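Local structure of putative Nitroreductase (Desulfovibrio desulfuricans subsp. desulfuricans str. G20, 3E39) at residues V26-V31 / L53-A57; A30-I34 / A111-L117; L83-E89 / R142-A148. The protein binds flavin mononucleotide and is probably an FMN-dependent oxidoreductase of the nitroreductase family. All coordinates share one frame; numbering follows the deposited sequence.

Contacts 1 and 2 are partly buried and share helix 28-39: its first turns meet the outermost strand within this chain, 50-56, in contact 1 and the end of helix 94-114 in contact 2, and V26 packs on L117 where the two adjoin. Contact 3 is buried and joins two neighbouring strands of the antiparallel sheet; strand 50-56 lies beside strand 80-87, L53 bonding to L83 where contacts 1 and 3 touch. Chemistry follows place. An arginine grips a helix start in contact 1, contact 2 is wholly apolar between side chains, and contact 3 combines backbone pairing and aromatic packing with a salt bridge at the end where R142 and R88 are exposed.

Contact 1 (V26-V31 / L53-A57)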
loop_
_atom_site.group_PDB
_atom_site.type_symbol
_atom_site.label_atom_id
_atom_site.label_comp_id
_atom_site.label_asym_id
_atom_site.label_seq_id
_atom_site.Cartn_x
_atom_site.Cartn_y
_atom_site.Cartn_z
ATOM N N VAL A 26 20.010 -11.137 -8.767
ATOM C CA VAL A 26 19.183 -10.905 -7.587
ATOM C C VAL A 26 18.977 -12.280 -7.004
ATOM O O VAL A 26 18.360 -13.158 -7.646
ATOM C CB VAL A 26 17.833 -10.273 -7.931
ATOM C CG1 VAL A 26 16.979 -10.129 -6.679
ATOM C CG2 VAL A 26 18.021 -8.909 -8.587
ATOM N N SER A 27 19.463 -12.493 -5.789
ATOM C CA SER A 27 19.376 -13.802 -5.165
ATOM C C SER A 27 17.978 -14.285 -4.858
ATOM O O SER A 27 17.034 -13.495 -4.702
ATOM C CB SER A 27 20.167 -13.821 -3.856
ATOM O OG SER A 27 19.577 -12.998 -2.869
ATOM N N ASP A 28 17.873 -15.608 -4.774
ATOM C CA ASP A 28 16.643 -16.259 -4.381
ATOM C C ASP A 28 16.227 -15.742 -3.016
ATOM O O ASP A 28 15.021 -15.580 -2.785
ATOM C CB ASP A 28 16.782 -17.789 -4.293
ATOM C CG ASP A 28 16.652 -18.473 -5.631
ATOM O OD1 ASP A 28 16.325 -17.809 -6.635
ATOM O OD2 ASP A 28 16.824 -19.712 -5.649
ATOM N N GLU A 29 17.200 -15.518 -2.121
ATOM C CA GLU A 29 16.891 -15.035 -0.772
ATOM C C GLU A 29 16.287 -13.639 -0.809
ATOM O O GLU A 29 15.289 -13.380 -0.097
ATOM C CB GLU A 29 18.111 -15.096 0.147
ATOM C CG GLU A 29 17.840 -14.676 1.611
ATOM C CD GLU A 29 16.745 -15.497 2.320
ATOM O OE1 GLU A 29 16.278 -16.540 1.807
ATOM O OE2 GLU A 29 16.349 -15.096 3.431
ATOM N N ALA A 30 16.859 -12.751 -1.640
ATOM C CA ALA A 30 16.280 -11.409 -1.826
ATOM C C ALA A 30 14.820 -11.540 -2.331
ATOM O O ALA A 30 13.908 -10.884 -1.786
ATOM C CB ALA A 30 17.104 -10.552 -2.769
ATOM N N VAL A 31 14.598 -12.380 -3.336
ATOM C CA VAL A 31 13.240 -12.537 -3.880
ATOM C C VAL A 31 12.298 -13.058 -2.782
ATOM O O VAL A 31 11.147 -12.572 -2.624
ATOM C CB VAL A 31 13.198 -13.444 -5.137
ATOM C CG1 VAL A 31 11.745 -13.713 -5.556
ATOM C CG2 VAL A 31 14.040 -12.776 -6.278
ATOM N N LEU A 53 3.549 -14.455 -8.931
ATOM C CA LEU A 53 4.256 -15.273 -9.904
ATOM C C LEU A 53 5.586 -14.611 -10.204
ATOM O O LEU A 53 5.630 -13.472 -10.669
ATOM C CB LEU A 53 3.432 -15.433 -11.170
ATOM C CG LEU A 53 4.075 -16.287 -12.273
ATOM C CD1 LEU A 53 4.529 -17.678 -11.810
ATOM C CD2 LEU A 53 3.104 -16.342 -13.429
ATOM N N VAL A 54 6.667 -15.335 -9.951
ATOM C CA VAL A 54 8.017 -14.826 -10.201
ATOM C C VAL A 54 8.474 -15.182 -11.595
ATOM O O VAL A 54 8.376 -16.357 -12.001
ATOM C CB VAL A 54 9.022 -15.407 -9.149
ATOM C CG1 VAL A 54 10.468 -14.949 -9.429
ATOM C CG2 VAL A 54 8.584 -15.040 -7.702
ATOM N N ILE A 55 9.005 -14.171 -12.315
ATOM C CA ILE A 55 9.522 -14.369 -13.672
ATOM C C ILE A 55 10.909 -13.761 -13.741
ATOM O O ILE A 55 11.050 -12.530 -13.731
ATOM C CB ILE A 55 8.641 -13.701 -14.762
ATOM C CG1 ILE A 55 7.197 -14.232 -14.715
ATOM C CG2 ILE A 55 9.232 -13.935 -16.159
ATOM C CD1 ILE A 55 7.028 -15.666 -15.083
ATOM N N ARG A 56 11.935 -14.605 -13.782
ATOM C CA ARG A 56 13.316 -14.112 -13.917
ATOM C C ARG A 56 13.687 -13.755 -15.349
ATOM O O ARG A 56 13.036 -14.171 -16.284
ATOM C CB ARG A 56 14.319 -15.113 -13.354
ATOM C CG ARG A 56 14.220 -15.222 -11.852
ATOM C CD ARG A 56 15.235 -16.142 -11.298
ATOM N NE ARG A 56 15.382 -16.065 -9.839
ATOM C CZ ARG A 56 16.120 -15.164 -9.178
ATOM N NH1 ARG A 56 16.772 -14.196 -9.827
ATOM N NH2 ARG A 56 16.215 -15.239 -7.854
ATOM N N ALA A 57 14.758 -12.984 -15.492
ATOM C CA ALA A 57 15.212 -12.479 -16.790
ATOM C C ALA A 57 15.485 -13.586 -17.798
ATOM O O ALA A 57 15.275 -13.420 -19.011
ATOM C CB ALA A 57 16.475 -11.645 -16.591
#
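V54 meets V31 and R56 meets V26, D28 and V31 where the N-terminus of helix 28-39 rests against strand 50-56, an edge strand, within this chain, of the nitroreductase-family antiparallel sheet. Along the strand, V54 comes first: its CG2 lies 4.0 Å from V31 CG1, a light apolar touch beside V80 of the neighbouring strand and F174 of the second subunit. I55, on the other side of the sheet, packs on helix 61-66, and R56 returns to the helix side to carry most of the contact. Its chain is extended from CG to NE (chi2 -177°, chi3 167°), which carries the guanidinium across to the turn before the helix. There the end-on pair of nitrogens holds a single acceptor close to the guanidinium plane: R56 NH1 is 2.9 Å and R56 NH2 3.0 Å from V26 O. V31 CG2 approaches the same group obliquely, 3.6 Å from R56 NH2. S27 caps the helix start as its N-cap residue, S27 OG accepting from A30 N at 3.0 Å. Two bonds on one carbonyl oxygen tie the residue preceding this cap to the sheet. D28, in the first turn, adds a salt bridge, its carboxylate plane turned 46° from the guanidinium: OD1 offers its anti lone pair to R56 NH2 at 2.8 Å.

Contact 2 (A30-I34 / A111-L117)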
loop_
_atom_site.group_PDB
_atom_site.type_symbol
_atom_site.label_atom_id
_atom_site.label_comp_id
_atom_site.label_asym_id
_atom_site.label_seq_id
_atom_site.Cartn_x
_atom_site.Cartn_y
_atom_site.Cartn_z
ATOM N N ALA A 30 16.859 -12.751 -1.640
ATOM C CA ALA A 30 16.280 -11.409 -1.826
ATOM C C ALA A 30 14.820 -11.540 -2.331
ATOM O O ALA A 30 13.908 -10.884 -1.786
ATOM C CB ALA A 30 17.104 -10.552 -2.769
ATOM N N VAL A 31 14.598 -12.380 -3.336
ATOM C CA VAL A 31 13.240 -12.537 -3.880
ATOM C C VAL A 31 12.298 -13.058 -2.782
ATOM O O VAL A 31 11.147 -12.572 -2.624
ATOM C CB VAL A 31 13.198 -13.444 -5.137
ATOM C CG1 VAL A 31 11.745 -13.713 -5.556
ATOM C CG2 VAL A 31 14.040 -12.776 -6.278
ATOM N N ARG A 32 12.781 -14.034 -2.019
ATOM C CA ARG A 32 11.989 -14.596 -0.918
ATOM C C ARG A 32 11.627 -13.525 0.115
ATOM O O ARG A 32 10.462 -13.433 0.550
ATOM C CB ARG A 32 12.739 -15.753 -0.234
ATOM C CG ARG A 32 11.817 -16.557 0.669
ATOM C CD ARG A 32 12.586 -17.562 1.528
ATOM N NE ARG A 32 13.400 -16.882 2.538
ATOM C CZ ARG A 32 12.932 -16.403 3.696
ATOM N NH1 ARG A 32 11.649 -16.511 4.015
ATOM N NH2 ARG A 32 13.764 -15.800 4.543
ATOM N N LEU A 33 12.604 -12.721 0.524
ATOM C CA LEU A 33 12.355 -11.650 1.492
ATOM C C LEU A 33 11.343 -10.625 0.956
ATOM O O LEU A 33 10.489 -10.135 1.722
ATOM C CB LEU A 33 13.632 -10.939 1.915
ATOM C CG LEU A 33 14.575 -11.799 2.747
ATOM C CD1 LEU A 33 15.909 -11.095 2.904
ATOM C CD2 LEU A 33 13.930 -12.144 4.125
ATOM N N ILE A 34 11.427 -10.323 -0.346
ATOM C CA ILE A 34 10.500 -9.390 -0.967
ATOM C C ILE A 34 9.078 -9.979 -0.935
ATOM O O ILE A 34 8.116 -9.325 -0.545
ATOM C CB ILE A 34 10.936 -9.002 -2.391
ATOM C CG1 ILE A 34 12.197 -8.121 -2.336
ATOM C CG2 ILE A 34 9.832 -8.224 -3.100
ATOM C CD1 ILE A 34 12.943 -7.976 -3.687
ATOM N N ALA A 111 10.593 -3.260 0.680
ATOM C CA ALA A 111 11.488 -4.380 0.926
ATOM C C ALA A 111 12.637 -4.385 -0.076
ATOM O O ALA A 111 13.803 -4.569 0.321
ATOM C CB ALA A 111 10.745 -5.708 0.905
ATOM N N ALA A 112 12.326 -4.160 -1.352
ATOM C CA ALA A 112 13.376 -4.093 -2.379
ATOM C C ALA A 112 14.350 -2.970 -2.043
ATOM O O ALA A 112 15.562 -3.165 -2.071
ATOM C CB ALA A 112 12.777 -3.893 -3.777
ATOM N N HIS A 113 13.828 -1.783 -1.733
ATOM C CA HIS A 113 14.676 -0.647 -1.344
ATOM C C HIS A 113 15.578 -0.974 -0.155
ATOM O O HIS A 113 16.796 -0.662 -0.169
ATOM C CB HIS A 113 13.787 0.550 -1.017
ATOM C CG HIS A 113 14.535 1.738 -0.514
ATOM N ND1 HIS A 113 15.086 2.676 -1.356
ATOM C CD2 HIS A 113 14.826 2.136 0.746
ATOM C CE1 HIS A 113 15.678 3.612 -0.632
ATOM N NE2 HIS A 113 15.533 3.309 0.645
ATOM N N ALA A 114 14.982 -1.579 0.874
ATOM C CA ALA A 114 15.687 -1.993 2.107
ATOM C C ALA A 114 16.831 -2.963 1.797
ATOM O O ALA A 114 17.842 -3.004 2.500
ATOM C CB ALA A 114 14.699 -2.639 3.104
ATOM N N LEU A 115 16.667 -3.743 0.732
ATOM C CA LEU A 115 17.685 -4.706 0.309
ATOM C C LEU A 115 18.680 -4.124 -0.697
ATOM O O LEU A 115 19.432 -4.882 -1.317
ATOM C CB LEU A 115 17.009 -5.965 -0.260
ATOM C CG LEU A 115 16.213 -6.858 0.706
ATOM C CD1 LEU A 115 15.400 -7.882 -0.043
ATOM C CD2 LEU A 115 17.126 -7.575 1.696
ATOM N N GLN A 116 18.687 -2.792 -0.823
ATOM C CA GLN A 116 19.523 -2.038 -1.757
ATOM C C GLN A 116 19.272 -2.440 -3.208
ATOM O O GLN A 116 20.173 -2.393 -4.053
ATOM C CB GLN A 116 21.004 -2.147 -1.382
ATOM C CG GLN A 116 21.221 -1.757 0.080
ATOM C CD GLN A 116 22.672 -1.671 0.495
ATOM O OE1 GLN A 116 23.580 -1.651 -0.339
ATOM N NE2 GLN A 116 22.898 -1.607 1.810
ATOM N N LEU A 117 18.041 -2.854 -3.489
ATOM C CA LEU A 117 17.648 -3.144 -4.854
ATOM C C LEU A 117 16.839 -1.977 -5.373
ATOM O O LEU A 117 16.311 -1.168 -4.594
ATOM C CB LEU A 117 16.837 -4.439 -4.948
ATOM C CG LEU A 117 17.539 -5.720 -4.538
ATOM C CD1 LEU A 117 16.549 -6.860 -4.536
ATOM C CD2 LEU A 117 18.729 -5.996 -5.487
#
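L115, the residue at which helix 94-114 leaves helical geometry, points at helix 28-39 and sets its two methyls against A30, L33 and I34. L115 CD1 lies 3.8 Å from A30 O and 3.9 Å from I34 CG1, while L115 CD2 meets L33 CD1 at 3.9 Å, the two leucine side chains crossing at about a right angle. The chain turns here through a Schellman motif: Q116 has positive phi as the C-prime residue, with L117 N bonded to A112 O and Q116 N to H113 O. This reversal brings L117 round to the same helix, where L117 CD1 touches I34 CD1 at 3.9 Å and A30 CB at 4.1 Å. I34 is thus met by L115 and L117, and its extended CG1-CD1 branch (chi2 165°) also carries CD1 to A112 CB at 4.1 Å. At the other end the small A111 side chain allows a close approach, its CB 4.1 Å from I34 CA. The A112 side chain is about 12 Å from the bound FMN, so this apolar junction of helix 28-39 with the end of helix 94-114 and its following turn stands off the flavin. I34 also touches I82 of strand 80-87, L117 continues to V26 and H153, and L9 of the second subunit covers L33 and A111.

Contact 3 (L83-E89 / R142-A148); sequences LVFLDRE and RLSFEAA
Strands 80-87 and 143-152 pair here as antiparallel neighbours in the middle of the four-stranded sheet, with a classic beta bulge where E146 and A147 both face V84. V84 O takes E146 N at 2.8 Å and A147 N only weakly, while V84 N donates to A147 O; the A147 side chain is about 7 Å from the bound FMN. Beyond the bulge L86 and S144 form a hydrogen-bonded pair, and R88 N bonds R142 O at 2.9 Å. R88 NE bonds P140 O, and a water links R88 NH2 to L143 O. L83, F85, L143 and F145 share one sheet face. The F85 and F145 rings meet obliquely under helix 129-135, planes 32° apart and F85 CE2 3.7 Å from F145 CD1. On the other face S144 OG donates to E146 OE2 at 2.6 Å, E146 OE1 is hydrogen-bonded to H98, and the E146 carboxylate lies against L86 CD1. R142 folds back at chi2 (51°) to grip D87 side-on: NE reaches OD1 at 2.8 Å from above the carboxylate plane, and NH2 reaches OD2 at 2.9 Å. From the opposite face E89 N closes an Asx turn on OD1. With R51 also bridging to OD2, two arginines would probably stabilise the buried D87 carboxylate's negative charge.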
loop_
_atom_site.group_PDB
_atom_site.type_symbol
_atom_site.label_atom_id
_atom_site.label_comp_id
_atom_site.label_asym_id
_atom_site.label_seq_id
_atom_site.Cartn_x
_atom_site.Cartn_y
_atom_site.Cartn_z
ATOM N N LEU A 83 4.886 -10.776 -10.649
ATOM C CA LEU A 83 3.518 -10.495 -11.033
ATOM C C LEU A 83 2.605 -10.661 -9.819
ATOM O O LEU A 83 2.707 -11.654 -9.081
ATOM C CB LEU A 83 3.073 -11.370 -12.199
ATOM C CG LEU A 83 3.960 -11.351 -13.438
ATOM C CD1 LEU A 83 3.377 -12.276 -14.533
ATOM C CD2 LEU A 83 4.130 -9.951 -13.956
ATOM N N VAL A 84 1.751 -9.663 -9.599
ATOM C CA VAL A 84 0.820 -9.655 -8.484
ATOM C C VAL A 84 -0.618 -9.780 -8.988
ATOM O O VAL A 84 -1.033 -9.064 -9.901
ATOM C CB VAL A 84 0.970 -8.346 -7.700
ATOM C CG1 VAL A 84 0.128 -8.368 -6.409
ATOM C CG2 VAL A 84 2.464 -8.092 -7.414
ATOM N N PHE A 85 -1.386 -10.663 -8.347
ATOM C CA PHE A 85 -2.764 -10.913 -8.723
ATOM C C PHE A 85 -3.651 -10.981 -7.483
ATOM O O PHE A 85 -3.183 -11.112 -6.341
ATOM C CB PHE A 85 -2.936 -12.291 -9.401
ATOM C CG PHE A 85 -2.005 -12.539 -10.540
ATOM C CD1 PHE A 85 -0.718 -12.997 -10.297
ATOM C CD2 PHE A 85 -2.412 -12.342 -11.854
ATOM C CE1 PHE A 85 0.156 -13.211 -11.328
ATOM C CE2 PHE A 85 -1.532 -12.567 -12.893
ATOM C CZ PHE A 85 -0.258 -13.000 -12.635
ATOM N N LEU A 86 -4.944 -10.820 -7.705
ATOM C CA LEU A 86 -5.921 -11.170 -6.695
ATOM C C LEU A 86 -6.591 -12.454 -7.176
ATOM O O LEU A 86 -6.918 -12.614 -8.364
ATOM C CB LEU A 86 -7.003 -10.115 -6.487
ATOM C CG LEU A 86 -6.562 -8.788 -5.893
ATOM C CD1 LEU A 86 -7.616 -7.746 -6.030
ATOM C CD2 LEU A 86 -6.183 -8.999 -4.432
ATOM N N ASP A 87 -6.763 -13.373 -6.243
ATOM C CA ASP A 87 -7.523 -14.600 -6.480
ATOM C C ASP A 87 -8.991 -14.200 -6.388
ATOM O O ASP A 87 -9.487 -13.795 -5.334
ATOM C CB ASP A 87 -7.156 -15.638 -5.435
ATOM C CG ASP A 87 -7.945 -16.941 -5.580
ATOM O OD1 ASP A 87 -9.058 -16.947 -6.120
ATOM O OD2 ASP A 87 -7.464 -17.961 -5.089
ATOM N N ARG A 88 -9.703 -14.309 -7.492
ATOM C CA ARG A 88 -11.117 -13.913 -7.527
ATOM C C ARG A 88 -11.998 -14.663 -6.538
ATOM O O ARG A 88 -12.997 -14.108 -6.086
ATOM C CB ARG A 88 -11.687 -14.024 -8.943
ATOM C CG ARG A 88 -11.015 -13.054 -9.912
ATOM C CD ARG A 88 -11.628 -13.081 -11.313
ATOM N NE ARG A 88 -10.896 -12.232 -12.249
ATOM C CZ ARG A 88 -11.070 -10.917 -12.393
ATOM N NH1 ARG A 88 -11.944 -10.253 -11.649
ATOM N NH2 ARG A 88 -10.326 -10.254 -13.253
ATOM N N GLU A 89 -11.630 -15.898 -6.196
ATOM C CA GLU A 89 -12.405 -16.662 -5.210
ATOM C C GLU A 89 -12.246 -16.141 -3.787
ATOM O O GLU A 89 -13.164 -16.246 -2.988
ATOM C CB GLU A 89 -12.041 -18.153 -5.267
ATOM C CG GLU A 89 -12.565 -18.813 -6.515
ATOM C CD GLU A 89 -14.080 -18.655 -6.618
ATOM O OE1 GLU A 89 -14.766 -19.002 -5.619
ATOM O OE2 GLU A 89 -14.572 -18.160 -7.664
ATOM N N ARG A 142 -10.065 -16.701 -12.995
ATOM C CA ARG A 142 -9.616 -17.038 -11.652
ATOM C C ARG A 142 -8.810 -15.927 -11.004
ATOM O O ARG A 142 -8.821 -15.798 -9.781
ATOM C CB ARG A 142 -8.731 -18.265 -11.654
ATOM C CG ARG A 142 -8.303 -18.712 -10.248
ATOM C CD ARG A 142 -9.529 -18.845 -9.269
ATOM N NE ARG A 142 -9.126 -19.159 -7.903
ATOM C CZ ARG A 142 -8.670 -20.345 -7.515
ATOM N NH1 ARG A 142 -8.547 -21.358 -8.378
ATOM N NH2 ARG A 142 -8.317 -20.523 -6.251
ATOM N N LEU A 143 -8.112 -15.150 -11.833
ATOM C CA LEU A 143 -7.185 -14.146 -11.326
ATOM C C LEU A 143 -7.401 -12.764 -11.914
ATOM O O LEU A 143 -7.707 -12.644 -13.104
ATOM C CB LEU A 143 -5.769 -14.625 -11.696
ATOM C CG LEU A 143 -5.267 -15.975 -11.128
ATOM C CD1 LEU A 143 -4.008 -16.420 -11.902
ATOM C CD2 LEU A 143 -5.042 -15.892 -9.624
ATOM N N SER A 144 -7.287 -11.734 -11.064
ATOM C CA SER A 144 -7.293 -10.335 -11.468
ATOM C C SER A 144 -5.827 -9.891 -11.418
ATOM O O SER A 144 -5.192 -10.021 -10.381
ATOM C CB SER A 144 -8.130 -9.480 -10.515
ATOM O OG SER A 144 -7.880 -8.125 -10.754
ATOM N N PHE A 145 -5.305 -9.414 -12.546
ATOM C CA PHE A 145 -3.932 -9.006 -12.672
ATOM C C PHE A 145 -3.829 -7.598 -12.116
ATOM O O PHE A 145 -4.426 -6.677 -12.672
ATOM C CB PHE A 145 -3.505 -9.122 -14.144
ATOM C CG PHE A 145 -2.075 -8.740 -14.430
ATOM C CD1 PHE A 145 -1.044 -8.967 -13.516
ATOM C CD2 PHE A 145 -1.740 -8.218 -15.685
ATOM C CE1 PHE A 145 0.269 -8.612 -13.813
ATOM C CE2 PHE A 145 -0.419 -7.894 -15.990
ATOM C CZ PHE A 145 0.588 -8.098 -15.055
ATOM N N GLU A 146 -3.075 -7.446 -11.021
ATOM C CA GLU A 146 -2.973 -6.156 -10.320
ATOM C C GLU A 146 -1.764 -5.279 -10.654
ATOM O O GLU A 146 -1.897 -4.054 -10.741
ATOM C CB GLU A 146 -2.986 -6.405 -8.816
ATOM C CG GLU A 146 -4.206 -7.116 -8.336
ATOM C CD GLU A 146 -5.441 -6.252 -8.455
ATOM O OE1 GLU A 146 -5.504 -5.183 -7.795
ATOM O OE2 GLU A 146 -6.332 -6.646 -9.221
ATOM N N ALA A 147 -0.591 -5.888 -10.811
ATOM C CA ALA A 147 0.650 -5.139 -11.038
ATOM C C ALA A 147 1.788 -6.063 -11.365
ATOM O O ALA A 147 1.704 -7.250 -11.079
ATOM C CB ALA A 147 1.022 -4.388 -9.728
ATOM N N ALA A 148 2.856 -5.515 -11.952
ATOM C CA ALA A 148 4.115 -6.241 -12.116
ATOM C C ALA A 148 5.170 -5.373 -11.443
ATOM O O ALA A 148 5.151 -4.184 -11.616
ATOM C CB ALA A 148 4.482 -6.434 -13.594
HETATM O O HOH W 1 -8.787 -11.106 -15.209
#